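Local coordinates for succinate-semialdehyde dehydrogenase (Streptococcus pyogenes MGAS1882, PDB 4OGD) that oxidises succinic semialdehyde to succinate with NADP+ as the cofactor, as a member of the aldehyde dehydrogenase family, at the interface of chains A and B. Coordinates in Å, arbitrary orientation; residue numbers count along the deposited sequence, not the author numbering. Chains: chain A/B, Succinate-semialdehyde dehydrogenase.

Contact 1: the interface of chains A and B. Residues chain A 430, 434-435; chain B 223-225.
A:Tyr434 lays its phenol ring against B:Lys225 in a patch of the dimer interface of this aldehyde dehydrogenase-family enzyme, where the short strand 433-434 of one subunit meets the start of strand 225-229 of the other. The contact is mainly one of aliphatic carbon on an aromatic face. CA of B:Lys225 stands 3.9 Å from the centroid of the A:Tyr434 ring, a CH-pi contact displaced toward the rim, while B:Lys225 CB comes within 3.7 Å of A:Tyr434 CG. With CG anti to its backbone N (chi1 -169°) and the chain extended beyond it, the lysine runs on past the A:Tyr434 CB and carries its ammonium beyond the ring. At the ring's edge, in plane, lies the carbonyl oxygen of B:Leu223, 3.7 Å from A:Tyr434 CE2.

Polar groups are joined across the patch through water. The phenol OH of A:Tyr434 is 2.7 Å from a water that also meets B:Lys224 O. A second water lies 2.8 Å from B:Lys225 NZ and is shared with the backbone N of A:Gly435, linking the lysine tip to the loop after the tyrosine. The third is held between two backbone carbonyls, 2.7 Å from A:Lys430 O and 2.6 Å from B:Leu223 O.

Contact 2: the interface of chains A and B. Residues chain A 36-37, 40; chain B 406-408.
A:Tyr36 and A:Lys37 meet B:Glu408 in a small polar patch of the two-fold dimer interface, where hydrogen bonds and a salt bridge tie a carboxylate of one subunit to a helix of the other and probably help fix that helix against its partner in the dimer. Both bonds converge on one oxygen. The phenol OH of A:Tyr36 donates to B:Glu408 OE2 over 2.8 Å, the two side chains reaching tip to tip with ring and carboxylate planes turned 41° apart. The hydroxyl comes from above the carboxylate plane, 58° out of it. From the opposite face, on the syn side, the ammonium NZ of A:Lys37 approaches the same OE2 at 2.8 Å, its chain crossing the glutamate at about a right angle. This pairing probably helps keep the glutamate ionised.

The chain of B:Glu408 is extended beyond CG (chi2 174°), which carries its carboxylate to the helix, whereas A:Lys37 bends at chi2 to bring its tip round. Beside them, the guanidinium of A:Arg40 works through water: NH2 is 2.7 Å from a water that also lies 2.7 Å from B:Ile407 O.

The three residues of chain A lie toward the C-terminal end of helix 22-41, and their partners form the turn that leaves helix 397-406 and leads toward strand 411-414.

Contact 3: the interface of chains A and B. Residues chain A 397, 401, 404, 412-414; chain B 452-455.
A:Ile414 and A:Ser412 pair with B:Tyr453 through their backbones, joining strand 411-414 of one subunit to strand 448-455 of the other in parallel. The amide N of B:Tyr453 donates to A:Ser412 O at 3.0 Å, and the carbonyl oxygen of B:Tyr453 accepts from A:Ile414 N at 2.9 Å. Both bonds are nearly straight, with angles of 168° and 169° at the hydrogen, and thereby continue a beta-sheet across the subunit boundary.

On one side of the paired strands the isoleucines pack. A:Ile414 and B:Ile454 lie side by side and point the same way, their CG1 atoms 3.6 Å apart. In both, CG1 is anti to the carbonyl carbon (chi1 -56° in A:Ile414), which sets these methylene groups against each other. B:Ile452 turns its own CG1 to the methyl CB of A:Ala404, 3.9 Å away. A:Gln397 meets the tip of B:Ile454 just as directly: its extended chain brings CD to 3.8 Å from the isoleucine CD1, with OE1 alongside. Across the other side, the ring atom CD1 of A:Phe413 makes a looser contact with B:Tyr453 CB at 4.2 Å.

Farther out, helix 397-406 positions both A:Gln397 and A:Ala404 and packs over the isoleucine side of the junction. The foreign strand is thus held along its edge by strand 411-414 and over one face by the helix, with B:Pro455 ending the strand near A:Ile414 O.

Contact 4: the interface of chains A and B. Residues chain A 114, 116, 452, 454; chain B 397, 401, 414.
B:Lys401 lies across A:Tyr116, A:Gln114 and A:Ile454 where helix 397-406 of one subunit covers the strands that the other extends to it, part of the exchanged-strand dimer interface typical of the aldehyde dehydrogenase family. From its start the lysine runs past the phenol: CB is 3.5 Å from A:Tyr116 OH, and CG passes the same oxygen while also facing the tip of A:Ile454. CD packs 3.9 Å from A:Ile454 CD1 and also lies near A:Gln114 OE1; the lysine and isoleucine side chains cross there at about a right angle. A bend at chi3 (56°) then turns the end of the lysine. CE stays by the tyrosine, 3.3 Å from A:Tyr116 OH and also near ring carbon CE2, and NZ reaches A:Gln114 tip to tip, donating to the amide oxygen OE1 over 3.2 Å. The ammonium lies in the plane of that carbonyl, on a lone pair, at a C=O...N angle of 140°. The extended chain of A:Gln114 brings its amide to this point.

The backbone of B:Lys401 is tied to the same tyrosine by a water at the ring's edge, in plane, 2.6 Å from A:Tyr116 OH and 2.8 Å from B:Lys401 O. Within chain A, CB of A:Ile452 sits over one face of that ring, toward its rim.

Next to the lysine, A:Ile454 fits its CG1 against B:Ile414 CG1 at 3.6 Å. Its other branch, CG2, meets the side-chain amide of B:Gln397, 3.7 Å from CD.

Contact 1: the interface of chains A and B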
loop_
_atom_site.group_PDB
_atom_site.type_symbol
_atom_site.label_atom_id
_atom_site.label_comp_id
_atom_site.label_asym_id
_atom_site.label_seq_id
_atom_site.Cartn_x
_atom_site.Cartn_y
_atom_site.Cartn_z
ATOM N N LYS A 430 -6.583 -11.267 -0.693
ATOM C CA LYS A 430 -6.191 -12.440 0.100
ATOM C C LYS A 430 -4.712 -12.780 -0.127
ATOM O O LYS A 430 -3.873 -11.867 -0.160
ATOM C CB LYS A 430 -7.131 -13.635 -0.163
ATOM C CG LYS A 430 -8.602 -13.310 0.152
ATOM C CD LYS A 430 -9.527 -14.516 -0.073
ATOM C CE LYS A 430 -11.007 -14.130 0.075
ATOM N NZ LYS A 430 -11.913 -15.316 -0.183
ATOM N N TYR A 434 -1.840 -7.542 -2.845
ATOM C CA TYR A 434 -2.541 -6.263 -2.736
ATOM C C TYR A 434 -1.848 -5.236 -3.618
ATOM O O TYR A 434 -0.683 -5.415 -4.007
ATOM C CB TYR A 434 -2.594 -5.758 -1.281
ATOM C CG TYR A 434 -1.268 -5.822 -0.560
ATOM C CD1 TYR A 434 -0.296 -4.848 -0.767
ATOM C CD2 TYR A 434 -0.984 -6.870 0.306
ATOM C CE1 TYR A 434 0.930 -4.911 -0.131
ATOM C CE2 TYR A 434 0.226 -6.940 0.956
ATOM C CZ TYR A 434 1.178 -5.960 0.732
ATOM O OH TYR A 434 2.393 -6.028 1.375
ATOM N N GLY A 435 -2.563 -4.159 -3.932
ATOM C CA GLY A 435 -2.069 -3.189 -4.895
ATOM C C GLY A 435 -2.464 -3.614 -6.299
ATOM O O GLY A 435 -2.940 -4.733 -6.527
ATOM N N LEU B 223 1.077 -11.223 4.861
ATOM C CA LEU B 223 0.578 -10.737 3.568
ATOM C C LEU B 223 -0.578 -9.749 3.682
ATOM O O LEU B 223 -1.417 -9.666 2.787
ATOM C CB LEU B 223 0.175 -11.904 2.656
ATOM C CG LEU B 223 1.252 -12.956 2.392
ATOM C CD1 LEU B 223 0.687 -14.088 1.551
ATOM C CD2 LEU B 223 2.450 -12.322 1.713
ATOM N N LYS B 224 -0.600 -8.973 4.757
ATOM C CA LYS B 224 -1.694 -8.035 4.976
ATOM C C LYS B 224 -1.283 -6.628 4.550
ATOM O O LYS B 224 -0.226 -6.137 4.931
ATOM C CB LYS B 224 -2.112 -8.026 6.450
ATOM C CG LYS B 224 -2.576 -9.377 7.003
ATOM C CD LYS B 224 -3.773 -9.915 6.214
ATOM C CE LYS B 224 -4.026 -11.398 6.520
ATOM N NZ LYS B 224 -4.508 -11.615 7.910
ATOM N N LYS B 225 -2.122 -5.997 3.737
ATOM C CA LYS B 225 -1.866 -4.639 3.262
ATOM C C LYS B 225 -1.832 -3.662 4.442
ATOM O O LYS B 225 -2.592 -3.833 5.407
ATOM C CB LYS B 225 -2.980 -4.259 2.281
ATOM C CG LYS B 225 -2.761 -2.973 1.483
ATOM C CD LYS B 225 -3.955 -2.751 0.568
ATOM C CE LYS B 225 -3.650 -1.748 -0.521
ATOM N NZ LYS B 225 -4.829 -1.557 -1.429
HETATM O O HOH W 1 -5.355 -3.814 -3.063
HETATM O O HOH W 2 2.244 -6.188 4.080
HETATM O O HOH W 3 -3.873 -10.350 2.130
#

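Contact 2: the interface of chains A and B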
loop_
_atom_site.group_PDB
_atom_site.type_symbol
_atom_site.label_atom_id
_atom_site.label_comp_id
_atom_site.label_asym_id
_atom_site.label_seq_id
_atom_site.Cartn_x
_atom_site.Cartn_y
_atom_site.Cartn_z
ATOM N N TYR A 36 17.704 9.802 -9.112
ATOM C CA TYR A 36 16.447 10.269 -8.536
ATOM C C TYR A 36 16.521 11.772 -8.249
ATOM O O TYR A 36 15.611 12.527 -8.601
ATOM C CB TYR A 36 16.098 9.500 -7.248
ATOM C CG TYR A 36 15.219 10.326 -6.351
ATOM C CD1 TYR A 36 13.871 10.481 -6.636
ATOM C CD2 TYR A 36 15.745 10.989 -5.245
ATOM C CE1 TYR A 36 13.054 11.263 -5.836
ATOM C CE2 TYR A 36 14.934 11.785 -4.441
ATOM C CZ TYR A 36 13.590 11.911 -4.745
ATOM O OH TYR A 36 12.763 12.694 -3.963
ATOM N N LYS A 37 17.604 12.206 -7.607
ATOM C CA LYS A 37 17.761 13.617 -7.254
ATOM C C LYS A 37 17.874 14.510 -8.494
ATOM O O LYS A 37 17.318 15.612 -8.530
ATOM C CB LYS A 37 18.983 13.821 -6.353
ATOM C CG LYS A 37 18.827 13.297 -4.935
ATOM C CD LYS A 37 17.859 14.156 -4.117
ATOM C CE LYS A 37 17.897 13.787 -2.641
ATOM N NZ LYS A 37 17.024 14.693 -1.805
ATOM N N ARG A 40 14.522 15.028 -9.976
ATOM C CA ARG A 40 13.738 15.948 -9.146
ATOM C C ARG A 40 14.153 17.403 -9.363
ATOM O O ARG A 40 13.310 18.304 -9.365
ATOM C CB ARG A 40 13.868 15.600 -7.661
ATOM C CG ARG A 40 12.915 14.527 -7.182
ATOM C CD ARG A 40 11.457 14.922 -7.392
ATOM N NE ARG A 40 11.036 16.008 -6.514
ATOM C CZ ARG A 40 10.379 15.832 -5.371
ATOM N NH1 ARG A 40 10.061 14.610 -4.968
ATOM N NH2 ARG A 40 10.033 16.882 -4.639
ATOM N N LYS B 406 9.256 21.619 -4.315
ATOM C CA LYS B 406 10.629 21.148 -4.179
ATOM C C LYS B 406 10.914 20.459 -2.846
ATOM O O LYS B 406 11.970 19.853 -2.675
ATOM C CB LYS B 406 11.605 22.307 -4.417
ATOM C CG LYS B 406 11.480 22.855 -5.828
ATOM C CD LYS B 406 12.400 24.032 -6.067
ATOM C CE LYS B 406 12.366 24.440 -7.540
ATOM N NZ LYS B 406 13.208 25.637 -7.783
ATOM N N ILE B 407 9.971 20.538 -1.911
ATOM C CA ILE B 407 10.158 19.896 -0.611
ATOM C C ILE B 407 9.745 18.428 -0.667
ATOM O O ILE B 407 8.652 18.104 -1.139
ATOM C CB ILE B 407 9.337 20.590 0.491
ATOM C CG1 ILE B 407 9.593 22.107 0.501
ATOM C CG2 ILE B 407 9.665 19.976 1.858
ATOM C CD1 ILE B 407 11.057 22.494 0.558
ATOM N N GLU B 408 10.618 17.541 -0.196
ATOM C CA GLU B 408 10.289 16.120 -0.110
ATOM C C GLU B 408 9.440 15.893 1.134
ATOM O O GLU B 408 9.955 15.697 2.237
ATOM C CB GLU B 408 11.557 15.273 -0.091
ATOM C CG GLU B 408 12.346 15.360 -1.411
ATOM C CD GLU B 408 13.684 14.647 -1.359
ATOM O OE1 GLU B 408 14.148 14.311 -0.253
ATOM O OE2 GLU B 408 14.278 14.418 -2.438
HETATM O O HOH W 4 8.122 16.097 -2.860
#

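Contact 3: the interface of chains A and B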
loop_
_atom_site.group_PDB
_atom_site.type_symbol
_atom_site.label_atom_id
_atom_site.label_comp_id
_atom_site.label_asym_id
_atom_site.label_seq_id
_atom_site.Cartn_x
_atom_site.Cartn_y
_atom_site.Cartn_z
ATOM N N GLN A 397 -25.228 -11.604 -20.505
ATOM C CA GLN A 397 -24.214 -10.670 -20.008
ATOM C C GLN A 397 -24.510 -10.133 -18.612
ATOM O O GLN A 397 -23.606 -10.050 -17.774
ATOM C CB GLN A 397 -23.985 -9.529 -20.999
ATOM C CG GLN A 397 -22.855 -8.595 -20.602
ATOM C CD GLN A 397 -22.378 -7.758 -21.765
ATOM O OE1 GLN A 397 -21.638 -8.235 -22.624
ATOM N NE2 GLN A 397 -22.817 -6.506 -21.810
ATOM N N LYS A 401 -22.160 -10.687 -15.302
ATOM C CA LYS A 401 -21.670 -9.556 -14.510
ATOM C C LYS A 401 -22.120 -9.652 -13.059
ATOM O O LYS A 401 -21.377 -9.287 -12.147
ATOM C CB LYS A 401 -22.155 -8.235 -15.106
ATOM C CG LYS A 401 -21.514 -7.888 -16.430
ATOM C CD LYS A 401 -22.326 -6.831 -17.170
ATOM C CE LYS A 401 -22.354 -5.512 -16.423
ATOM N NZ LYS A 401 -23.247 -4.498 -17.057
ATOM N N ALA A 404 -20.052 -12.341 -11.374
ATOM C CA ALA A 404 -18.680 -11.844 -11.235
ATOM C C ALA A 404 -18.518 -10.964 -9.992
ATOM O O ALA A 404 -17.542 -11.102 -9.247
ATOM C CB ALA A 404 -18.267 -11.069 -12.487
ATOM N N SER A 412 -12.261 -10.506 -12.985
ATOM C CA SER A 412 -13.203 -11.489 -13.526
ATOM C C SER A 412 -13.240 -11.374 -15.031
ATOM O O SER A 412 -13.504 -10.296 -15.563
ATOM C CB SER A 412 -14.603 -11.277 -12.947
ATOM O OG SER A 412 -14.617 -11.503 -11.546
ATOM N N PHE A 413 -12.959 -12.484 -15.713
ATOM C CA PHE A 413 -12.930 -12.506 -17.166
ATOM C C PHE A 413 -14.178 -13.203 -17.671
ATOM O O PHE A 413 -14.453 -14.350 -17.307
ATOM C CB PHE A 413 -11.660 -13.203 -17.651
ATOM C CG PHE A 413 -10.402 -12.552 -17.153
ATOM C CD1 PHE A 413 -9.989 -11.335 -17.680
ATOM C CD2 PHE A 413 -9.650 -13.141 -16.151
ATOM C CE1 PHE A 413 -8.840 -10.713 -17.209
ATOM C CE2 PHE A 413 -8.494 -12.524 -15.673
ATOM C CZ PHE A 413 -8.090 -11.313 -16.211
ATOM N N ILE A 414 -14.946 -12.507 -18.496
ATOM C CA ILE A 414 -16.242 -13.034 -18.931
ATOM C C ILE A 414 -16.096 -13.816 -20.243
ATOM O O ILE A 414 -15.554 -13.293 -21.219
ATOM C CB ILE A 414 -17.282 -11.899 -19.107
ATOM C CG1 ILE A 414 -17.436 -11.082 -17.817
ATOM C CG2 ILE A 414 -18.628 -12.457 -19.605
ATOM C CD1 ILE A 414 -17.671 -11.897 -16.565
ATOM N N ILE B 452 -13.808 -6.196 -14.110
ATOM C CA ILE B 452 -14.627 -7.092 -14.923
ATOM C C ILE B 452 -14.284 -6.783 -16.366
ATOM O O ILE B 452 -14.404 -5.633 -16.798
ATOM C CB ILE B 452 -16.143 -6.882 -14.703
ATOM C CG1 ILE B 452 -16.637 -7.666 -13.485
ATOM C CG2 ILE B 452 -16.918 -7.388 -15.908
ATOM C CD1 ILE B 452 -16.297 -7.043 -12.170
ATOM N N TYR B 453 -13.833 -7.795 -17.106
ATOM C CA TYR B 453 -13.457 -7.598 -18.499
ATOM C C TYR B 453 -14.245 -8.529 -19.412
ATOM O O TYR B 453 -14.272 -9.742 -19.197
ATOM C CB TYR B 453 -11.957 -7.804 -18.694
ATOM C CG TYR B 453 -11.527 -7.660 -20.136
ATOM C CD1 TYR B 453 -11.668 -6.444 -20.803
ATOM C CD2 TYR B 453 -10.978 -8.728 -20.829
ATOM C CE1 TYR B 453 -11.277 -6.303 -22.125
ATOM C CE2 TYR B 453 -10.582 -8.592 -22.150
ATOM C CZ TYR B 453 -10.734 -7.376 -22.788
ATOM O OH TYR B 453 -10.342 -7.229 -24.099
ATOM N N ILE B 454 -14.887 -7.943 -20.421
ATOM C CA ILE B 454 -15.651 -8.692 -21.417
ATOM C C ILE B 454 -15.070 -8.432 -22.799
ATOM O O ILE B 454 -15.345 -7.399 -23.406
ATOM C CB ILE B 454 -17.126 -8.251 -21.429
ATOM C CG1 ILE B 454 -17.691 -8.216 -20.009
ATOM C CG2 ILE B 454 -17.957 -9.177 -22.323
ATOM C CD1 ILE B 454 -19.096 -7.618 -19.907
ATOM N N PRO B 455 -14.249 -9.364 -23.301
ATOM C CA PRO B 455 -13.637 -9.152 -24.614
ATOM C C PRO B 455 -14.665 -9.243 -25.739
ATOM O O PRO B 455 -15.655 -9.965 -25.614
ATOM C CB PRO B 455 -12.611 -10.287 -24.717
ATOM C CG PRO B 455 -13.079 -11.332 -23.752
ATOM C CD PRO B 455 -13.759 -10.590 -22.642
#

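Contact 4: the interface of chains A and B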
loop_
_atom_site.group_PDB
_atom_site.type_symbol
_atom_site.label_atom_id
_atom_site.label_comp_id
_atom_site.label_asym_id
_atom_site.label_seq_id
_atom_site.Cartn_x
_atom_site.Cartn_y
_atom_site.Cartn_z
ATOM N N GLN A 114 -7.435 27.272 -1.379
ATOM C CA GLN A 114 -6.998 26.671 -2.636
ATOM C C GLN A 114 -6.216 25.407 -2.300
ATOM O O GLN A 114 -5.305 25.439 -1.472
ATOM C CB GLN A 114 -6.109 27.637 -3.427
ATOM C CG GLN A 114 -5.473 27.016 -4.685
ATOM C CD GLN A 114 -4.283 27.806 -5.230
ATOM O OE1 GLN A 114 -3.388 27.243 -5.866
ATOM N NE2 GLN A 114 -4.269 29.113 -4.980
ATOM N N TYR A 116 -4.592 21.494 -3.975
ATOM C CA TYR A 116 -4.341 20.506 -5.024
ATOM C C TYR A 116 -3.294 19.524 -4.531
ATOM O O TYR A 116 -2.669 19.740 -3.501
ATOM C CB TYR A 116 -3.866 21.173 -6.322
ATOM C CG TYR A 116 -2.607 22.000 -6.184
ATOM C CD1 TYR A 116 -1.363 21.468 -6.505
ATOM C CD2 TYR A 116 -2.667 23.322 -5.746
ATOM C CE1 TYR A 116 -0.205 22.232 -6.388
ATOM C CE2 TYR A 116 -1.522 24.088 -5.630
ATOM C CZ TYR A 116 -0.297 23.542 -5.949
ATOM O OH TYR A 116 0.841 24.312 -5.829
ATOM N N ILE A 452 -0.715 20.482 -1.563
ATOM C CA ILE A 452 -0.382 21.895 -1.373
ATOM C C ILE A 452 -1.661 22.634 -1.011
ATOM O O ILE A 452 -2.652 22.587 -1.752
ATOM C CB ILE A 452 0.207 22.525 -2.647
ATOM C CG1 ILE A 452 1.304 21.636 -3.227
ATOM C CG2 ILE A 452 0.719 23.938 -2.341
ATOM C CD1 ILE A 452 2.532 21.589 -2.390
ATOM N N ILE A 454 -3.523 26.271 0.511
ATOM C CA ILE A 454 -3.489 27.693 0.845
ATOM C C ILE A 454 -4.829 28.096 1.439
ATOM O O ILE A 454 -5.817 28.242 0.714
ATOM C CB ILE A 454 -3.218 28.573 -0.385
ATOM C CG1 ILE A 454 -2.006 28.055 -1.170
ATOM C CG2 ILE A 454 -3.027 30.019 0.051
ATOM C CD1 ILE A 454 -1.642 28.901 -2.402
ATOM N N GLN B 397 2.311 33.897 -3.273
ATOM C CA GLN B 397 1.788 32.538 -3.156
ATOM C C GLN B 397 2.257 31.625 -4.286
ATOM O O GLN B 397 2.472 30.426 -4.072
ATOM C CB GLN B 397 0.264 32.547 -3.043
ATOM C CG GLN B 397 -0.231 33.073 -1.700
ATOM C CD GLN B 397 -1.748 33.086 -1.619
ATOM O OE1 GLN B 397 -2.431 32.700 -2.564
ATOM N NE2 GLN B 397 -2.274 33.520 -0.488
ATOM N N LYS B 401 4.158 28.201 -3.711
ATOM C CA LYS B 401 3.754 26.961 -4.372
ATOM C C LYS B 401 4.943 26.316 -5.085
ATOM O O LYS B 401 5.118 25.100 -5.041
ATOM C CB LYS B 401 2.625 27.232 -5.366
ATOM C CG LYS B 401 1.283 27.511 -4.710
ATOM C CD LYS B 401 0.306 28.168 -5.681
ATOM C CE LYS B 401 0.106 27.335 -6.928
ATOM N NZ LYS B 401 -0.939 27.946 -7.819
ATOM N N ILE B 414 0.717 26.633 3.073
ATOM C CA ILE B 414 1.235 27.932 2.657
ATOM C C ILE B 414 0.783 29.027 3.619
ATOM O O ILE B 414 -0.412 29.163 3.880
ATOM C CB ILE B 414 0.764 28.269 1.224
ATOM C CG1 ILE B 414 1.208 27.183 0.240
ATOM C CG2 ILE B 414 1.279 29.642 0.797
ATOM C CD1 ILE B 414 2.685 26.868 0.297
HETATM O O HOH W 5 3.229 23.439 -6.358
#

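Contacts 3 and 4 share equivalent elements related by the two-fold: each sets strand 448-455 of one subunit against helix 397-406 and strand 411-414 of the other, contact 4 also using strand 113-120, and their C-alpha centres are about 43 Å apart. Contact 2 lies about 18 Å from contact 4 and uses the turn after the same chain B helix, so one segment of chain B meets both helix 22-41 and the strands of chain A. Contact 1 is more central, about 23 Å from contact 3. Exchanged strands at the two ends, with a ring-and-lysine contact and bridging waters between, are consistent with a dimer built by reciprocal strand exchange.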